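Local coordinates for protein papain inhibitor (Streptomyces mobaraensis, PDB 5NTB) that inhibits the cysteine proteases papain and bromelain and the serine protease trypsin, and serves as a glutamine and lysine donor substrate for transglutaminase, at residues I67-R72 / Q87-K92; V35-A40 / I104-V109. All coordinates share one frame; numbering follows the deposited sequence.

Contact 1. Residues I67-R72 / Q87-K92; sequences IRVPVR and QAAFAK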
ATOM      1  N   ILE A  67      -4.704 -10.585   0.744  1.00 14.21           N
ATOM      2  CA  ILE A  67      -3.574 -10.600  -0.182  1.00 12.80           C
ATOM      3  C   ILE A  67      -2.372  -9.977   0.516  1.00 14.59           C
ATOM      4  O   ILE A  67      -2.499  -9.258   1.505  1.00 13.32           O
ATOM      5  CB  ILE A  67      -3.864  -9.853  -1.497  1.00 13.13           C
ATOM      6  CG1 ILE A  67      -4.174  -8.384  -1.234  1.00 16.99           C
ATOM      7  CG2 ILE A  67      -5.002 -10.519  -2.282  1.00 18.93           C
ATOM      8  CD1 ILE A  67      -4.325  -7.574  -2.513  1.00 19.77           C
ATOM      9  N   ARG A  68      -1.191 -10.237  -0.039  0.51 13.42           N
ATOM     10  CA  ARG A  68       0.067  -9.744   0.511  0.51 14.81           C
ATOM     11  C   ARG A  68       0.841  -9.075  -0.611  0.51 14.85           C
ATOM     12  O   ARG A  68       1.143  -9.717  -1.621  0.51 18.44           O
ATOM     13  CB  ARG A  68       0.873 -10.890   1.129  0.51 17.90           C
ATOM     14  CG  ARG A  68       2.165 -10.479   1.803  0.51 16.69           C
ATOM     15  CD  ARG A  68       2.949 -11.727   2.196  0.51 24.44           C
ATOM     16  NE  ARG A  68       4.289 -11.419   2.684  0.51 26.04           N
ATOM     17  CZ  ARG A  68       4.675 -11.546   3.949  0.51 33.49           C
ATOM     18  NH1 ARG A  68       5.919 -11.239   4.294  0.51 32.05           N
ATOM     19  NH2 ARG A  68       3.824 -11.981   4.870  0.51 32.54           N
ATOM     20  N   VAL A  69       1.143  -7.786  -0.446  1.00 13.30           N
ATOM     21  CA  VAL A  69       1.797  -7.038  -1.523  1.00 13.75           C
ATOM     22  C   VAL A  69       2.944  -6.213  -0.954  1.00 12.71           C
ATOM     23  O   VAL A  69       2.898  -5.756   0.195  1.00 12.68           O
ATOM     24  CB  VAL A  69       0.802  -6.113  -2.282  1.00 13.57           C
ATOM     25  CG1 VAL A  69      -0.421  -6.903  -2.791  1.00 15.02           C
ATOM     26  CG2 VAL A  69       0.347  -4.946  -1.414  1.00 15.33           C
ATOM     27  N   PRO A  70       3.985  -5.989  -1.751  1.00 13.01           N
ATOM     28  CA  PRO A  70       5.129  -5.210  -1.273  1.00 12.72           C
ATOM     29  C   PRO A  70       4.847  -3.716  -1.204  1.00 11.35           C
ATOM     30  O   PRO A  70       4.157  -3.145  -2.046  1.00 12.32           O
ATOM     31  CB  PRO A  70       6.209  -5.503  -2.321  1.00 13.63           C
ATOM     32  CG  PRO A  70       5.426  -5.797  -3.564  1.00 13.77           C
ATOM     33  CD  PRO A  70       4.215  -6.553  -3.088  1.00 13.46           C
ATOM     34  N   VAL A  71       5.448  -3.076  -0.201  1.00 11.30           N
ATOM     35  CA  VAL A  71       5.498  -1.617  -0.151  1.00 12.26           C
ATOM     36  C   VAL A  71       6.495  -1.135  -1.192  1.00 15.15           C
ATOM     37  O   VAL A  71       7.681  -1.478  -1.138  1.00 14.96           O
ATOM     38  CB  VAL A  71       5.900  -1.122   1.244  1.00 11.02           C
ATOM     39  CG1 VAL A  71       6.068   0.392   1.232  1.00 13.43           C
ATOM     40  CG2 VAL A  71       4.893  -1.583   2.299  1.00 14.05           C
ATOM     41  N   ARG A  72       6.034  -0.312  -2.126  1.00 12.01           N
ATOM     42  CA  ARG A  72       6.902   0.209  -3.175  1.00 10.84           C
ATOM     43  C   ARG A  72       6.784   1.710  -3.363  1.00 13.09           C
ATOM     44  O   ARG A  72       7.514   2.274  -4.184  1.00 15.30           O
ATOM     45  CB  ARG A  72       6.598  -0.475  -4.514  1.00 13.68           C
ATOM     46  CG  ARG A  72       6.765  -1.972  -4.470  1.00 14.66           C
ATOM     47  CD  ARG A  72       7.827  -2.420  -5.431  1.00 27.56           C
ATOM     48  NE  ARG A  72       7.975  -3.873  -5.501  1.00 25.95           N
ATOM     49  CZ  ARG A  72       8.881  -4.573  -4.830  1.00 28.33           C
ATOM     50  NH1 ARG A  72       9.730  -3.965  -4.012  1.00 32.75           N
ATOM     51  NH2 ARG A  72       8.946  -5.888  -4.987  1.00 26.93           N
ATOM     52  N   GLN A  87      -3.726  -0.671  -8.840  1.00 13.07           N
ATOM     53  CA  GLN A  87      -4.937  -1.141  -9.499  1.00 14.15           C
ATOM     54  C   GLN A  87      -4.968  -2.661  -9.565  1.00 12.90           C
ATOM     55  O   GLN A  87      -6.001  -3.292  -9.289  1.00 14.78           O
ATOM     56  CB  GLN A  87      -5.002  -0.539 -10.904  1.00 14.85           C
ATOM     57  CG  GLN A  87      -6.286  -0.826 -11.643  1.00 15.42           C
ATOM     58  CD  GLN A  87      -6.223  -0.352 -13.078  1.00 21.08           C
ATOM     59  OE1 GLN A  87      -7.072   0.415 -13.504  1.00 41.25           O
ATOM     60  NE2 GLN A  87      -5.208  -0.778 -13.812  1.00 26.85           N
ATOM     61  N   ALA A  88      -3.825  -3.268  -9.891  1.00 14.74           N
ATOM     62  CA  ALA A  88      -3.756  -4.716 -10.022  1.00 15.26           C
ATOM     63  C   ALA A  88      -4.056  -5.418  -8.703  1.00 17.85           C
ATOM     64  O   ALA A  88      -4.766  -6.431  -8.679  1.00 17.31           O
ATOM     65  CB  ALA A  88      -2.381  -5.116 -10.559  1.00 17.07           C
ATOM     66  N   ALA A  89      -3.527  -4.900  -7.589  1.00 13.95           N
ATOM     67  CA  ALA A  89      -3.801  -5.534  -6.305  1.00 12.34           C
ATOM     68  C   ALA A  89      -5.233  -5.283  -5.851  1.00 15.30           C
ATOM     69  O   ALA A  89      -5.895  -6.190  -5.330  1.00 14.54           O
ATOM     70  CB  ALA A  89      -2.821  -5.025  -5.248  1.00 13.63           C
ATOM     71  N   PHE A  90      -5.716  -4.051  -6.012  1.00 12.89           N
ATOM     72  CA  PHE A  90      -7.067  -3.705  -5.567  1.00 13.15           C
ATOM     73  C   PHE A  90      -8.106  -4.623  -6.192  1.00 13.84           C
ATOM     74  O   PHE A  90      -9.019  -5.104  -5.508  1.00 14.56           O
ATOM     75  CB  PHE A  90      -7.331  -2.245  -5.923  1.00 12.28           C
ATOM     76  CG  PHE A  90      -8.632  -1.692  -5.420  1.00 13.10           C
ATOM     77  CD1 PHE A  90      -9.830  -2.023  -6.032  1.00 16.05           C
ATOM     78  CD2 PHE A  90      -8.641  -0.766  -4.380  1.00 13.15           C
ATOM     79  CE1 PHE A  90     -11.029  -1.478  -5.593  1.00 15.81           C
ATOM     80  CE2 PHE A  90      -9.841  -0.211  -3.942  1.00 15.62           C
ATOM     81  CZ  PHE A  90     -11.031  -0.570  -4.557  1.00 15.22           C
ATOM     82  N   ALA A  91      -7.955  -4.904  -7.491  1.00 14.04           N
ATOM     83  CA  ALA A  91      -8.921  -5.707  -8.224  1.00 14.67           C
ATOM     84  C   ALA A  91      -9.024  -7.123  -7.686  1.00 15.68           C
ATOM     85  O   ALA A  91     -10.040  -7.787  -7.913  1.00 18.05           O
ATOM     86  CB  ALA A  91      -8.532  -5.739  -9.697  1.00 15.99           C
ATOM     87  N   LYS A  92      -8.008  -7.592  -6.973  1.00 13.81           N
ATOM     88  CA  LYS A  92      -8.051  -8.918  -6.374  1.00 15.04           C
ATOM     89  C   LYS A  92      -8.946  -8.969  -5.143  1.00 16.76           C
ATOM     90  O   LYS A  92      -9.342 -10.064  -4.715  1.00 18.98           O
ATOM     91  CB  LYS A  92      -6.634  -9.363  -6.026  1.00 18.91           C
ATOM     92  CG  LYS A  92      -5.754  -9.479  -7.261  1.00 19.46           C
ATOM     93  CD  LYS A  92      -4.329  -9.874  -6.944  1.00 18.07           C
ATOM     94  CE  LYS A  92      -3.541  -9.978  -8.247  1.00 21.68           C
ATOM     95  NZ  LYS A  92      -2.215 -10.603  -8.032  1.00 24.10           N
TER

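Contact 2. Residues V35-A40 / I104-V109; sequences VAIPAA and ITWKFV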
ATOM      1  N   VAL A  35       1.761  -1.624  -2.914  1.00 11.67           N
ATOM      2  CA  VAL A  35       0.999  -0.641  -2.158  1.00 11.65           C
ATOM      3  C   VAL A  35       1.822   0.630  -1.999  1.00 13.47           C
ATOM      4  O   VAL A  35       3.055   0.595  -1.883  1.00 11.87           O
ATOM      5  CB  VAL A  35       0.563  -1.190  -0.785  1.00 12.28           C
ATOM      6  CG1 VAL A  35       1.748  -1.447   0.095  1.00 12.27           C
ATOM      7  CG2 VAL A  35      -0.414  -0.224  -0.091  1.00 12.35           C
ATOM      8  N   ALA A  36       1.115   1.760  -2.009  1.00 12.51           N
ATOM      9  CA  ALA A  36       1.644   3.059  -1.603  1.00 11.14           C
ATOM     10  C   ALA A  36       1.166   3.348  -0.189  1.00 11.99           C
ATOM     11  O   ALA A  36      -0.044   3.318   0.082  1.00 12.41           O
ATOM     12  CB  ALA A  36       1.193   4.155  -2.569  1.00 13.16           C
ATOM     13  N   ILE A  37       2.115   3.582   0.710  1.00 12.69           N
ATOM     14  CA  ILE A  37       1.873   3.729   2.144  1.00 12.03           C
ATOM     15  C   ILE A  37       1.743   5.207   2.507  1.00 12.86           C
ATOM     16  O   ILE A  37       2.523   6.040   2.020  1.00 13.38           O
ATOM     17  CB  ILE A  37       2.999   3.048   2.938  1.00 11.49           C
ATOM     18  CG1 ILE A  37       2.932   1.532   2.754  1.00 12.91           C
ATOM     19  CG2 ILE A  37       2.996   3.453   4.430  1.00 12.40           C
ATOM     20  CD1 ILE A  37       1.657   0.890   3.271  1.00 14.24           C
ATOM     21  N   PRO A  38       0.778   5.573   3.354  1.00 12.01           N
ATOM     22  CA  PRO A  38       0.602   6.984   3.732  1.00 11.75           C
ATOM     23  C   PRO A  38       1.869   7.622   4.279  1.00 10.77           C
ATOM     24  O   PRO A  38       2.660   6.987   4.986  1.00 13.72           O
ATOM     25  CB  PRO A  38      -0.481   6.935   4.817  1.00 17.27           C
ATOM     26  CG  PRO A  38      -1.132   5.640   4.681  1.00 16.23           C
ATOM     27  CD  PRO A  38      -0.270   4.699   3.901  1.00 12.80           C
ATOM     28  N   ALA A  39       2.003   8.926   3.999  1.00 15.15           N
ATOM     29  CA  ALA A  39       3.231   9.647   4.310  1.00 17.05           C
ATOM     30  C   ALA A  39       3.560   9.622   5.797  1.00 14.91           C
ATOM     31  O   ALA A  39       4.736   9.689   6.161  1.00 17.23           O
ATOM     32  CB  ALA A  39       3.128  11.094   3.824  1.00 20.56           C
ATOM     33  N   ALA A  40       2.556   9.494   6.666  1.00 15.11           N
ATOM     34  CA  ALA A  40       2.814   9.557   8.103  1.00 17.15           C
ATOM     35  C   ALA A  40       3.697   8.419   8.604  1.00 14.56           C
ATOM     36  O   ALA A  40       4.248   8.518   9.709  1.00 17.17           O
ATOM     37  CB  ALA A  40       1.495   9.571   8.871  1.00 18.32           C
ATOM     38  N   ILE A 104     -11.558  -1.842   5.377  1.00 13.42           N
ATOM     39  CA  ILE A 104     -10.599  -2.917   5.183  1.00 16.25           C
ATOM     40  C   ILE A 104      -9.749  -3.010   6.439  1.00 16.86           C
ATOM     41  O   ILE A 104      -9.760  -2.120   7.297  1.00 16.19           O
ATOM     42  CB  ILE A 104      -9.701  -2.692   3.954  1.00 16.40           C
ATOM     43  CG1 ILE A 104      -8.845  -1.432   4.157  1.00 18.79           C
ATOM     44  CG2 ILE A 104     -10.548  -2.589   2.707  1.00 18.60           C
ATOM     45  CD1 ILE A 104      -7.453  -1.527   3.585  1.00 19.23           C
ATOM     46  N   THR A 105      -9.010  -4.096   6.550  0.52 16.63           N
ATOM     47  CA  THR A 105      -8.000  -4.214   7.578  0.52 14.26           C
ATOM     48  C   THR A 105      -6.669  -4.462   6.891  0.52 14.87           C
ATOM     49  O   THR A 105      -6.609  -5.111   5.842  0.52 15.52           O
ATOM     50  CB  THR A 105      -8.320  -5.343   8.552  0.52 18.41           C
ATOM     51  OG1 THR A 105      -8.107  -6.595   7.899  0.52 21.37           O
ATOM     52  CG2 THR A 105      -9.794  -5.255   9.041  0.52 21.74           C
ATOM     53  N   TRP A 106      -5.606  -3.921   7.470  1.00 15.46           N
ATOM     54  CA  TRP A 106      -4.286  -4.140   6.902  1.00 12.65           C
ATOM     55  C   TRP A 106      -3.238  -4.084   7.992  1.00 13.17           C
ATOM     56  O   TRP A 106      -3.452  -3.518   9.064  1.00 15.09           O
ATOM     57  CB  TRP A 106      -3.977  -3.139   5.767  1.00 14.16           C
ATOM     58  CG  TRP A 106      -3.851  -1.694   6.141  1.00 13.60           C
ATOM     59  CD1 TRP A 106      -4.858  -0.773   6.229  1.00 13.45           C
ATOM     60  CD2 TRP A 106      -2.639  -0.994   6.426  1.00 11.96           C
ATOM     61  NE1 TRP A 106      -4.340   0.466   6.555  1.00 13.49           N
ATOM     62  CE2 TRP A 106      -2.981   0.354   6.683  1.00 12.56           C
ATOM     63  CE3 TRP A 106      -1.294  -1.371   6.472  1.00 13.50           C
ATOM     64  CZ2 TRP A 106      -2.030   1.323   7.003  1.00 11.85           C
ATOM     65  CZ3 TRP A 106      -0.341  -0.408   6.784  1.00 14.02           C
ATOM     66  CH2 TRP A 106      -0.717   0.934   7.034  1.00 13.77           C
ATOM     67  N   LYS A 107      -2.090  -4.690   7.702  1.00 13.00           N
ATOM     68  CA  LYS A 107      -0.980  -4.659   8.636  1.00 12.89           C
ATOM     69  C   LYS A 107       0.303  -4.726   7.835  1.00 12.50           C
ATOM     70  O   LYS A 107       0.347  -5.327   6.754  1.00 13.52           O
ATOM     71  CB  LYS A 107      -1.033  -5.812   9.650  1.00 16.94           C
ATOM     72  CG  LYS A 107      -0.935  -7.190   9.017  1.00 17.39           C
ATOM     73  CD  LYS A 107      -0.886  -8.260  10.099  1.00 23.15           C
ATOM     74  CE  LYS A 107      -0.779  -9.634   9.496  1.00 22.64           C
ATOM     75  NZ  LYS A 107      -0.661 -10.683  10.569  1.00 26.80           N
ATOM     76  N   PHE A 108       1.330  -4.077   8.365  1.00 13.74           N
ATOM     77  CA  PHE A 108       2.688  -4.275   7.881  1.00 11.41           C
ATOM     78  C   PHE A 108       3.180  -5.663   8.256  1.00 16.08           C
ATOM     79  O   PHE A 108       2.974  -6.119   9.386  1.00 15.06           O
ATOM     80  CB  PHE A 108       3.632  -3.243   8.493  1.00 13.08           C
ATOM     81  CG  PHE A 108       3.350  -1.820   8.087  1.00 12.95           C
ATOM     82  CD1 PHE A 108       3.663  -1.379   6.809  1.00 14.11           C
ATOM     83  CD2 PHE A 108       2.830  -0.914   8.995  1.00 15.15           C
ATOM     84  CE1 PHE A 108       3.434  -0.059   6.439  1.00 14.11           C
ATOM     85  CE2 PHE A 108       2.608   0.413   8.636  1.00 17.74           C
ATOM     86  CZ  PHE A 108       2.917   0.836   7.351  1.00 14.64           C
ATOM     87  N   VAL A 109       3.875  -6.317   7.323  1.00 15.61           N
ATOM     88  CA  VAL A 109       4.501  -7.613   7.587  1.00 16.06           C
ATOM     89  C   VAL A 109       5.913  -7.649   7.019  1.00 21.03           C
ATOM     90  O   VAL A 109       6.298  -6.836   6.179  1.00 16.66           O
ATOM     91  CB  VAL A 109       3.703  -8.793   6.998  1.00 17.63           C
ATOM     92  CG1 VAL A 109       2.334  -8.904   7.646  1.00 16.31           C
ATOM     93  CG2 VAL A 109       3.581  -8.644   5.491  1.00 19.86           C
TER

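Contact 1. Residues I67-R72 / Q87-K92
I67 reaches from strand 65-75 to A89 and K92, at the helical turn that follows strand 82-86. The junction is made by van der Waals contact, largely methyl to methyl, and buries 147 Å². The delta methyl of I67 does most of the work. It lies 4.0 Å from the methyl of A89 (I67 CD1 to A89 CB) and nearer still to that residue's carbonyl, with I67 CD1 3.5 Å from A89 O. Two torsions bring it there: CG1 stands between the backbone N and the carbonyl carbon (chi1 61°), and the chain then runs on extended, with CD1 anti to CA (chi2 174°). The other branch, CG2, faces the root of the lysine, 4.2 Å from K92 CB.

The carbonyl touched by that methyl has a polar partner of its own, because K92 N donates to A89 O at 3.0 Å. This backbone bond ties together the two residues that I67 meets. Beyond its CB, K92 runs out almost fully extended, and its ammonium forms a salt bridge with D33, so the aliphatic root serves the contact while the charge is matched by another part of the chain.

V69, two residues along the strand and on the same face as I67, adds a second methyl contact, V69 CG1 to A89 CB at 3.9 Å. Two branched side chains touch the A89 methyl from the strand side. F90 points away from the strand and meets Y14 of strand 8-18 edge-to-face. The small alanine is consistent with the close backbone approach, the A89 and V69 CA atoms being 7.5 Å apart. Such a short helix, laid against the strands of a small closed sheet, is consistent with the double-psi beta-barrel family to which this protein belongs.

Contact 2. Residues V35-A40 / I104-V109
In the buried core of what its family marks as a double-psi beta-barrel, I37, from strand 35-38, meets the rings of W106 and F108, from strand 104-109. These strands are not paired with each other; their closest CA atoms, those of I37 and F108, are 9.9 Å apart, so side chains must bridge the gap. I37 and F108 approach from opposite directions. The delta methyl comes in obliquely, I37 CD1 lying 3.8 Å from F108 CE1 and 4.2 Å from W106 CZ3. The second branch sits at the phenyl edge, in the ring plane, with I37 CG2 3.9 Å from F108 CZ; its place anti to the backbone N (chi1 -68° for CG1) directs it there. The two aromatics pack together: W106 CZ3 is 3.5 Å above the F108 ring plane, displaced toward the rim, while F108 CZ lies in the indole plane at its edge. W106 NE1 is hydrogen-bonded to T81 O, and W41 meets F108 edge-to-face. With an alanine at I37, the methyl contacts to both rings would probably be lost and a gap opened beside them. An aliphatic branch against paired aromatics, reached across non-adjacent strands, is core packing of a closed beta-barrel.

Along the chain the order is 35-40, 67-72, 87-92, 104-109, so contact 1 is nested inside the loop that contact 2 closes. Their centres lie 11 Å apart, and they share one mixed sheet in which strands 35-38 and 65-75 are parallel neighbours. The joint is explicit: V35 N to P70 O at 3.0 Å and R72 N to V35 O at 3.1 Å, both probable hydrogen bonds, while V71 CG1 packs 3.7 Å from I37 CG1. Contact 1 packs the short helix on strand 65-75, contact 2 forms part of the buried core, and the bonds between strands 35-38 and 65-75 link the two in this compact, single-chain, barrel-like protein.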